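Local coordinates for protein mycobacterial cidal antitoxin MbcA (Mycobacterium tuberculosis, PDB 6FKG) that neutralises the NAD+ phosphorylase toxin MbcT, as the antitoxin of a type II toxin-antitoxin pair, by blocking access to the toxin's active site, at residues A15-L21 with L58-D63. Residues are numbered along the deposited sequence; the frame is centred on the assembly and turned at random.
Sequences AIERLGL and LAYVAD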
ATOM      1  N   ALA C  15     -22.158 -26.688  14.567  1.00 35.70           N
ATOM      2  CA  ALA C  15     -22.467 -26.018  13.307  1.00 35.10           C
ATOM      3  C   ALA C  15     -21.851 -26.772  12.113  1.00 38.77           C
ATOM      4  O   ALA C  15     -22.516 -26.987  11.103  1.00 37.93           O
ATOM      5  CB  ALA C  15     -21.981 -24.565  13.339  1.00 33.98           C
ATOM      6  N   ILE C  16     -20.594 -27.186  12.248  1.00 37.40           N
ATOM      7  CA  ILE C  16     -19.905 -27.957  11.200  1.00 40.54           C
ATOM      8  C   ILE C  16     -20.584 -29.287  10.887  1.00 40.99           C
ATOM      9  O   ILE C  16     -20.780 -29.645   9.724  1.00 42.21           O
ATOM     10  CB  ILE C  16     -18.437 -28.260  11.592  1.00 40.22           C
ATOM     11  CG1 ILE C  16     -17.638 -26.965  11.706  1.00 48.46           C
ATOM     12  CG2 ILE C  16     -17.780 -29.221  10.584  1.00 41.08           C
ATOM     13  CD1 ILE C  16     -17.830 -26.030  10.544  1.00 56.16           C
ATOM     14  N   GLU C  17     -20.921 -30.029  11.932  1.00 43.79           N
ATOM     15  CA  GLU C  17     -21.473 -31.357  11.754  1.00 47.37           C
ATOM     16  C   GLU C  17     -22.866 -31.291  11.141  1.00 49.30           C
ATOM     17  O   GLU C  17     -23.245 -32.165  10.353  1.00 45.15           O
ATOM     18  CB  GLU C  17     -21.496 -32.110  13.085  1.00 47.54           C
ATOM     19  CG  GLU C  17     -20.108 -32.482  13.591  1.00 51.93           C
ATOM     20  CD  GLU C  17     -19.243 -33.155  12.522  1.00 58.02           C
ATOM     21  OE1 GLU C  17     -19.733 -34.089  11.846  1.00 60.80           O
ATOM     22  OE2 GLU C  17     -18.072 -32.741  12.359  1.00 50.68           O
ATOM     23  N   ARG C  18     -23.625 -30.254  11.489  1.00 44.02           N
ATOM     24  CA  ARG C  18     -24.973 -30.107  10.944  1.00 46.40           C
ATOM     25  C   ARG C  18     -24.923 -29.887   9.431  1.00 41.35           C
ATOM     26  O   ARG C  18     -25.833 -30.280   8.709  1.00 41.79           O
ATOM     27  CB  ARG C  18     -25.722 -28.964  11.638  1.00 44.44           C
ATOM     28  CG  ARG C  18     -26.241 -29.339  13.023  1.00 58.00           C
ATOM     29  CD  ARG C  18     -27.173 -28.284  13.600  1.00 56.93           C
ATOM     30  NE  ARG C  18     -26.483 -27.029  13.889  1.00 49.04           N
ATOM     31  CZ  ARG C  18     -25.845 -26.771  15.027  1.00 56.05           C
ATOM     32  NH1 ARG C  18     -25.800 -27.684  15.990  1.00 58.57           N
ATOM     33  NH2 ARG C  18     -25.251 -25.596  15.203  1.00 49.20           N
ATOM     34  N   LEU C  19     -23.843 -29.280   8.958  1.00 42.80           N
ATOM     35  CA  LEU C  19     -23.671 -29.030   7.531  1.00 42.57           C
ATOM     36  C   LEU C  19     -23.016 -30.226   6.829  1.00 39.88           C
ATOM     37  O   LEU C  19     -23.034 -30.326   5.607  1.00 44.26           O
ATOM     38  CB  LEU C  19     -22.836 -27.770   7.325  1.00 40.52           C
ATOM     39  CG  LEU C  19     -22.508 -27.258   5.921  1.00 38.70           C
ATOM     40  CD1 LEU C  19     -23.765 -27.026   5.126  1.00 45.64           C
ATOM     41  CD2 LEU C  19     -21.696 -25.958   6.045  1.00 41.19           C
ATOM     42  N   GLY C  20     -22.435 -31.128   7.612  1.00 43.23           N
ATOM     43  CA  GLY C  20     -21.859 -32.350   7.066  1.00 42.83           C
ATOM     44  C   GLY C  20     -20.496 -32.192   6.421  1.00 41.49           C
ATOM     45  O   GLY C  20     -20.083 -33.025   5.607  1.00 40.32           O
ATOM     46  N   LEU C  21     -19.781 -31.125   6.774  1.00 37.24           N
ATOM     47  CA  LEU C  21     -18.444 -30.927   6.236  1.00 41.86           C
ATOM     48  C   LEU C  21     -17.479 -31.988   6.751  1.00 46.01           C
ATOM     49  O   LEU C  21     -17.600 -32.466   7.879  1.00 41.23           O
ATOM     50  CB  LEU C  21     -17.916 -29.541   6.595  1.00 40.49           C
ATOM     51  CG  LEU C  21     -18.775 -28.373   6.096  1.00 41.37           C
ATOM     52  CD1 LEU C  21     -18.051 -27.056   6.351  1.00 43.89           C
ATOM     53  CD2 LEU C  21     -19.145 -28.524   4.627  1.00 38.31           C
ATOM     54  N   LEU C  58     -16.820 -19.617   9.558  1.00 27.99           N
ATOM     55  CA  LEU C  58     -17.446 -20.770   8.902  1.00 31.39           C
ATOM     56  C   LEU C  58     -18.676 -21.255   9.676  1.00 31.50           C
ATOM     57  O   LEU C  58     -19.701 -21.602   9.079  1.00 28.06           O
ATOM     58  CB  LEU C  58     -16.433 -21.896   8.756  1.00 30.75           C
ATOM     59  CG  LEU C  58     -16.952 -23.191   8.135  1.00 30.33           C
ATOM     60  CD1 LEU C  58     -17.551 -22.946   6.733  1.00 27.89           C
ATOM     61  CD2 LEU C  58     -15.816 -24.229   8.084  1.00 32.33           C
ATOM     62  N   ALA C  59     -18.578 -21.280  11.006  1.00 32.37           N
ATOM     63  CA  ALA C  59     -19.728 -21.623  11.846  1.00 29.61           C
ATOM     64  C   ALA C  59     -20.880 -20.627  11.654  1.00 30.87           C
ATOM     65  O   ALA C  59     -22.040 -21.040  11.535  1.00 30.79           O
ATOM     66  CB  ALA C  59     -19.311 -21.700  13.334  1.00 31.33           C
ATOM     67  N   TYR C  60     -20.577 -19.324  11.606  1.00 32.03           N
ATOM     68  CA  TYR C  60     -21.610 -18.333  11.257  1.00 30.88           C
ATOM     69  C   TYR C  60     -22.341 -18.717   9.978  1.00 30.28           C
ATOM     70  O   TYR C  60     -23.571 -18.690   9.909  1.00 30.68           O
ATOM     71  CB  TYR C  60     -21.029 -16.940  11.028  1.00 26.01           C
ATOM     72  CG  TYR C  60     -20.438 -16.260  12.243  1.00 30.28           C
ATOM     73  CD1 TYR C  60     -20.760 -16.665  13.534  1.00 32.57           C
ATOM     74  CD2 TYR C  60     -19.533 -15.222  12.085  1.00 31.43           C
ATOM     75  CE1 TYR C  60     -20.200 -16.033  14.642  1.00 34.26           C
ATOM     76  CE2 TYR C  60     -18.969 -14.588  13.177  1.00 37.38           C
ATOM     77  CZ  TYR C  60     -19.300 -14.996  14.451  1.00 39.65           C
ATOM     78  OH  TYR C  60     -18.718 -14.348  15.522  1.00 41.08           O
ATOM     79  N   VAL C  61     -21.559 -19.012   8.947  1.00 28.55           N
ATOM     80  CA  VAL C  61     -22.123 -19.279   7.635  1.00 28.22           C
ATOM     81  C   VAL C  61     -22.940 -20.567   7.633  1.00 31.23           C
ATOM     82  O   VAL C  61     -24.045 -20.605   7.085  1.00 28.88           O
ATOM     83  CB  VAL C  61     -21.018 -19.339   6.568  1.00 27.65           C
ATOM     84  CG1 VAL C  61     -21.556 -19.923   5.294  1.00 28.30           C
ATOM     85  CG2 VAL C  61     -20.478 -17.922   6.304  1.00 26.85           C
ATOM     86  N   ALA C  62     -22.398 -21.616   8.252  1.00 29.98           N
ATOM     87  CA  ALA C  62     -23.105 -22.890   8.323  1.00 28.77           C
ATOM     88  C   ALA C  62     -24.457 -22.737   9.026  1.00 32.91           C
ATOM     89  O   ALA C  62     -25.475 -23.262   8.565  1.00 32.31           O
ATOM     90  CB  ALA C  62     -22.268 -23.911   9.038  1.00 27.36           C
ATOM     91  N   ASP C  63     -24.463 -22.036  10.152  1.00 29.42           N
ATOM     92  CA  ASP C  63     -25.702 -21.841  10.885  1.00 33.12           C
ATOM     93  C   ASP C  63     -26.688 -20.987  10.091  1.00 33.49           C
ATOM     94  O   ASP C  63     -27.879 -21.291  10.064  1.00 33.25           O
ATOM     95  CB  ASP C  63     -25.433 -21.207  12.244  1.00 38.97           C
ATOM     96  CG  ASP C  63     -25.076 -22.233  13.301  1.00 49.43           C
ATOM     97  OD1 ASP C  63     -25.310 -23.444  13.074  1.00 45.59           O
ATOM     98  OD2 ASP C  63     -24.560 -21.823  14.360  1.00 59.95           O
TER
HETATM   99  O   HOH W   1     -24.726 -25.776  10.710  1.00 43.92           O
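Three alanines let helix 7-19 come close to helix 52-65. A15 and A59 mark the tightest spot: their CA atoms are 5.4 Å apart and A15 CB lies 3.9 Å from A59 CB. A62 lies between A15 and L19, one turn apart on the first helix, its CB 3.7 Å from both A15 O and L19 CD2. With so little side-chain bulk between them, the short helical segments approach to 8.7 Å between axes, crossing at 45°. Beside the alanines, larger apolar groups take over. L58 CD2 is 3.7 Å from I16 CD1 and 4.0 Å from L21 CD1, so one leucine methyl meets I16 in the last turn and L21 just beyond the helix end. G20, at positive phi, breaks the helix there and lets the chain turn so that L21 still points inward. V26 of helix 23-30 and M78 of helix 71-78 close over this aliphatic cluster, making it part of the antitoxin's all-helical core.

Toward solvent the contact turns polar. R18 NH2 donates to D63 OD1 at 3.0 Å in an almost straight hydrogen bond, part of a salt bridge, with the carboxylate oxygen at the guanidinium edge, near its plane. Beside it a water donates to A15 O at 2.6 Å and, weakly, to D63 OD1 at 3.4 Å. Y60 faces away and hydrogen-bonds H133 of the MbcT chain, while D63 also packs on H139 of that chain. Close apolar packing, with one ion pair at its edge, thus holds a helix pair of which 52-65 also meets the toxin.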